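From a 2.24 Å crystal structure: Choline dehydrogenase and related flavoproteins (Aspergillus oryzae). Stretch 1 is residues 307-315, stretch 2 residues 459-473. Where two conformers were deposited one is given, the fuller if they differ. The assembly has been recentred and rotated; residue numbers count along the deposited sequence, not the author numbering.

Stretch 1 307-315: HPGVPFVLR
Stretch 2 (459-473) AMREGIRFSYDLLFK

How do the strand and helix meet? Strand 308-315 and helix 459-473 run in roughly the same direction, their axes 33° apart (signed crossing angle -33°) and 9.6 Å at closest approach. Val310 CA lies 7.4 Å from Met460 CA, Leu314 CA 9.4 Å from Leu471 CA. Strand alternation turns Pro308, Val310, Phe312 and Leu314 toward the helix, Pro311 and Val313 away.

How does Met460 reach the strand? Its t, p, p rotamer curls the chain so that CE lies 3.4 Å from Pro308 O and 3.5 Å from Val310 N. Val310, chi1 t, sets CG2 3.6 Å from Met460 CG and CG1 3.7 Å from CD1 of Ile464 (m, t).

What surrounds Phe312? With chi1 70° (p) and chi2 82°, its CZ approaches Ser467 CB (3.8 Å) and Leu471 CD1 (4.2 Å) at the ring edge. Tyr468 CE2 covers one face, 3.4 Å from Phe312 CE1; centroids are 4.7 Å apart, planes at 43°. Ser467, chi1 m, turns OG back to Gly463 O (2.8 Å), a hydrogen bond within the helix.

What closes the far end? Leu314 (m, t) places CD1 4.0 Å from CD1 of Leu471 (m, t) and 3.8 Å from Phe472 CE2. No direct hydrogen bond crosses, but one water donates to Val313 O (3.0 Å) and Tyr468 OH (2.9 Å).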

# COMPACT_ATOMS: atom_id res chain seq x y z
N HIS A 307 10.51 -12.14 8.92
CA HIS A 307 11.72 -11.72 8.21
C HIS A 307 11.35 -10.84 7.02
O HIS A 307 10.57 -11.27 6.18
CB HIS A 307 12.45 -12.93 7.64
CG HIS A 307 13.09 -13.82 8.66
ND1 HIS A 307 13.06 -15.19 8.56
CD2 HIS A 307 13.79 -13.54 9.78
CE1 HIS A 307 13.72 -15.72 9.58
NE2 HIS A 307 14.18 -14.74 10.33
N PRO A 308 11.95 -9.64 6.91
CA PRO A 308 11.68 -8.87 5.69
C PRO A 308 12.58 -9.42 4.59
O PRO A 308 13.67 -9.91 4.90
CB PRO A 308 12.10 -7.45 6.06
CG PRO A 308 13.23 -7.67 7.04
CD PRO A 308 12.98 -9.00 7.74
N GLY A 309 12.13 -9.38 3.34
CA GLY A 309 12.91 -9.87 2.23
C GLY A 309 12.87 -8.82 1.14
O GLY A 309 11.81 -8.24 0.90
N VAL A 310 14.01 -8.52 0.53
CA VAL A 310 14.01 -7.78 -0.73
C VAL A 310 14.53 -8.67 -1.85
O VAL A 310 15.74 -8.82 -2.04
CB VAL A 310 14.81 -6.46 -0.65
CG1 VAL A 310 14.92 -5.82 -2.04
CG2 VAL A 310 14.16 -5.50 0.33
N PRO A 311 13.62 -9.29 -2.61
CA PRO A 311 14.10 -10.10 -3.73
C PRO A 311 14.47 -9.22 -4.91
O PRO A 311 13.97 -8.10 -5.03
CB PRO A 311 12.88 -10.96 -4.10
CG PRO A 311 11.86 -10.73 -3.01
CD PRO A 311 12.17 -9.40 -2.43
N PHE A 312 15.33 -9.72 -5.78
CA PHE A 312 15.64 -9.04 -7.02
C PHE A 312 15.94 -10.05 -8.12
O PHE A 312 16.47 -11.14 -7.86
CB PHE A 312 16.80 -8.05 -6.82
CG PHE A 312 18.13 -8.68 -6.58
CD1 PHE A 312 18.90 -9.14 -7.64
CD2 PHE A 312 18.64 -8.80 -5.29
CE1 PHE A 312 20.15 -9.71 -7.41
CE2 PHE A 312 19.89 -9.36 -5.06
CZ PHE A 312 20.65 -9.82 -6.13
N VAL A 313 15.58 -9.70 -9.35
CA VAL A 313 15.76 -10.59 -10.49
C VAL A 313 16.88 -10.15 -11.44
O VAL A 313 16.98 -8.98 -11.80
CB VAL A 313 14.46 -10.70 -11.30
CG1 VAL A 313 14.73 -11.41 -12.65
CG2 VAL A 313 13.37 -11.42 -10.49
N LEU A 314 17.72 -11.10 -11.84
CA LEU A 314 18.66 -10.88 -12.92
C LEU A 314 18.28 -11.72 -14.13
O LEU A 314 17.96 -12.89 -14.01
CB LEU A 314 20.08 -11.25 -12.50
CG LEU A 314 20.64 -10.53 -11.28
CD1 LEU A 314 22.09 -10.98 -11.04
CD2 LEU A 314 20.53 -9.03 -11.50
N ARG A 315 18.34 -11.11 -15.31
CA ARG A 315 18.29 -11.89 -16.53
C ARG A 315 19.66 -12.52 -16.71
O ARG A 315 20.69 -11.89 -16.52
CB ARG A 315 17.91 -11.04 -17.73
CG ARG A 315 17.93 -11.81 -19.04
CD ARG A 315 17.37 -10.97 -20.17
NE ARG A 315 17.30 -11.72 -21.42
CZ ARG A 315 16.22 -11.79 -22.18
NH1 ARG A 315 15.11 -11.18 -21.80
NH2 ARG A 315 16.23 -12.49 -23.31
N ALA A 459 21.19 -2.69 6.81
CA ALA A 459 21.62 -4.07 6.62
C ALA A 459 21.04 -4.65 5.33
O ALA A 459 21.75 -5.30 4.55
CB ALA A 459 21.21 -4.94 7.83
N MET A 460 19.75 -4.40 5.08
CA MET A 460 19.11 -4.94 3.88
C MET A 460 19.78 -4.39 2.64
O MET A 460 20.07 -5.13 1.71
CB MET A 460 17.61 -4.67 3.85
CG MET A 460 16.96 -5.20 2.57
SD MET A 460 17.11 -6.99 2.45
CE MET A 460 15.64 -7.51 3.40
N ARG A 461 20.02 -3.08 2.64
CA ARG A 461 20.81 -2.45 1.57
C ARG A 461 22.14 -3.19 1.37
O ARG A 461 22.49 -3.59 0.25
CB ARG A 461 21.09 -0.99 1.93
CG ARG A 461 21.88 -0.21 0.89
CD ARG A 461 23.03 0.50 1.57
NE ARG A 461 22.56 1.61 2.37
CZ ARG A 461 23.21 2.15 3.39
NH1 ARG A 461 24.40 1.69 3.78
NH2 ARG A 461 22.65 3.17 4.03
N GLU A 462 22.88 -3.38 2.45
CA GLU A 462 24.20 -4.00 2.35
C GLU A 462 24.17 -5.48 1.96
O GLU A 462 25.15 -5.99 1.42
CB GLU A 462 24.99 -3.79 3.64
CG GLU A 462 25.31 -2.31 3.90
CD GLU A 462 25.96 -1.67 2.69
OE1 GLU A 462 26.85 -2.31 2.09
OE2 GLU A 462 25.57 -0.54 2.32
N GLY A 463 23.05 -6.17 2.21
CA GLY A 463 22.94 -7.56 1.82
C GLY A 463 22.60 -7.70 0.34
O GLY A 463 22.94 -8.69 -0.30
N ILE A 464 21.88 -6.71 -0.19
CA ILE A 464 21.72 -6.57 -1.62
C ILE A 464 23.11 -6.28 -2.24
O ILE A 464 23.48 -6.90 -3.23
CB ILE A 464 20.73 -5.43 -1.95
CG1 ILE A 464 19.35 -5.73 -1.34
CG2 ILE A 464 20.60 -5.23 -3.46
CD1 ILE A 464 18.35 -4.56 -1.49
N ARG A 465 23.89 -5.38 -1.64
CA ARG A 465 25.21 -5.07 -2.22
C ARG A 465 26.09 -6.33 -2.23
O ARG A 465 26.66 -6.69 -3.26
CB ARG A 465 25.90 -3.92 -1.49
CG ARG A 465 27.07 -3.31 -2.29
CD ARG A 465 27.86 -2.31 -1.44
NE ARG A 465 26.97 -1.41 -0.72
CZ ARG A 465 26.30 -0.41 -1.28
NH1 ARG A 465 26.44 -0.15 -2.58
NH2 ARG A 465 25.49 0.34 -0.53
N PHE A 466 26.18 -7.02 -1.09
CA PHE A 466 26.90 -8.29 -1.03
C PHE A 466 26.45 -9.24 -2.15
O PHE A 466 27.29 -9.86 -2.80
CB PHE A 466 26.71 -8.94 0.33
CG PHE A 466 27.17 -10.37 0.40
CD1 PHE A 466 28.36 -10.70 1.05
CD2 PHE A 466 26.42 -11.39 -0.18
CE1 PHE A 466 28.79 -12.02 1.12
CE2 PHE A 466 26.83 -12.71 -0.11
CZ PHE A 466 28.02 -13.03 0.54
N SER A 467 25.14 -9.38 -2.36
CA SER A 467 24.64 -10.29 -3.39
C SER A 467 25.04 -9.86 -4.79
O SER A 467 25.35 -10.71 -5.64
CB SER A 467 23.11 -10.45 -3.32
OG SER A 467 22.70 -10.90 -2.05
N TYR A 468 25.01 -8.55 -5.04
CA TYR A 468 25.41 -7.97 -6.33
C TYR A 468 26.90 -8.18 -6.62
O TYR A 468 27.28 -8.62 -7.71
CB TYR A 468 25.02 -6.48 -6.40
CG TYR A 468 23.72 -6.27 -7.12
CD1 TYR A 468 23.68 -5.68 -8.39
CD2 TYR A 468 22.52 -6.70 -6.56
CE1 TYR A 468 22.48 -5.50 -9.07
CE2 TYR A 468 21.31 -6.52 -7.23
CZ TYR A 468 21.30 -5.92 -8.48
OH TYR A 468 20.11 -5.75 -9.14
N ASP A 469 27.74 -7.89 -5.63
CA ASP A 469 29.17 -8.19 -5.72
C ASP A 469 29.41 -9.64 -6.11
O ASP A 469 30.20 -9.93 -7.00
CB ASP A 469 29.86 -7.92 -4.38
CG ASP A 469 29.94 -6.46 -4.07
OD1 ASP A 469 29.70 -5.65 -4.98
OD2 ASP A 469 30.25 -6.12 -2.91
N LEU A 470 28.72 -10.54 -5.43
CA LEU A 470 28.90 -11.97 -5.61
C LEU A 470 28.59 -12.37 -7.05
O LEU A 470 29.29 -13.15 -7.67
CB LEU A 470 27.96 -12.69 -4.65
CG LEU A 470 27.85 -14.20 -4.37
CD1 LEU A 470 26.51 -14.72 -4.83
CD2 LEU A 470 29.02 -15.05 -4.88
N LEU A 471 27.52 -11.79 -7.58
CA LEU A 471 26.97 -12.29 -8.82
C LEU A 471 27.54 -11.53 -10.02
O LEU A 471 27.69 -12.11 -11.10
CB LEU A 471 25.44 -12.22 -8.79
CG LEU A 471 24.72 -13.12 -7.78
CD1 LEU A 471 23.25 -12.72 -7.63
CD2 LEU A 471 24.82 -14.61 -8.14
N PHE A 472 27.85 -10.25 -9.82
CA PHE A 472 28.42 -9.41 -10.89
C PHE A 472 29.95 -9.43 -10.93
O PHE A 472 30.54 -9.01 -11.92
CB PHE A 472 27.93 -7.96 -10.80
CG PHE A 472 26.58 -7.74 -11.41
CD1 PHE A 472 26.46 -7.27 -12.70
CD2 PHE A 472 25.43 -8.04 -10.70
CE1 PHE A 472 25.22 -7.09 -13.27
CE2 PHE A 472 24.19 -7.86 -11.26
CZ PHE A 472 24.09 -7.38 -12.55
N LYS A 473 30.58 -9.90 -9.87
CA LYS A 473 32.04 -9.87 -9.79
C LYS A 473 32.59 -11.25 -9.50
O LYS A 473 33.77 -11.50 -9.70
CB LYS A 473 32.52 -8.93 -8.68
CG LYS A 473 32.10 -7.48 -8.80
CD LYS A 473 32.65 -6.71 -7.62
CE LYS A 473 32.13 -5.29 -7.58
NZ LYS A 473 32.36 -4.67 -6.23
O HOH W 1 17.54 -6.69 -10.02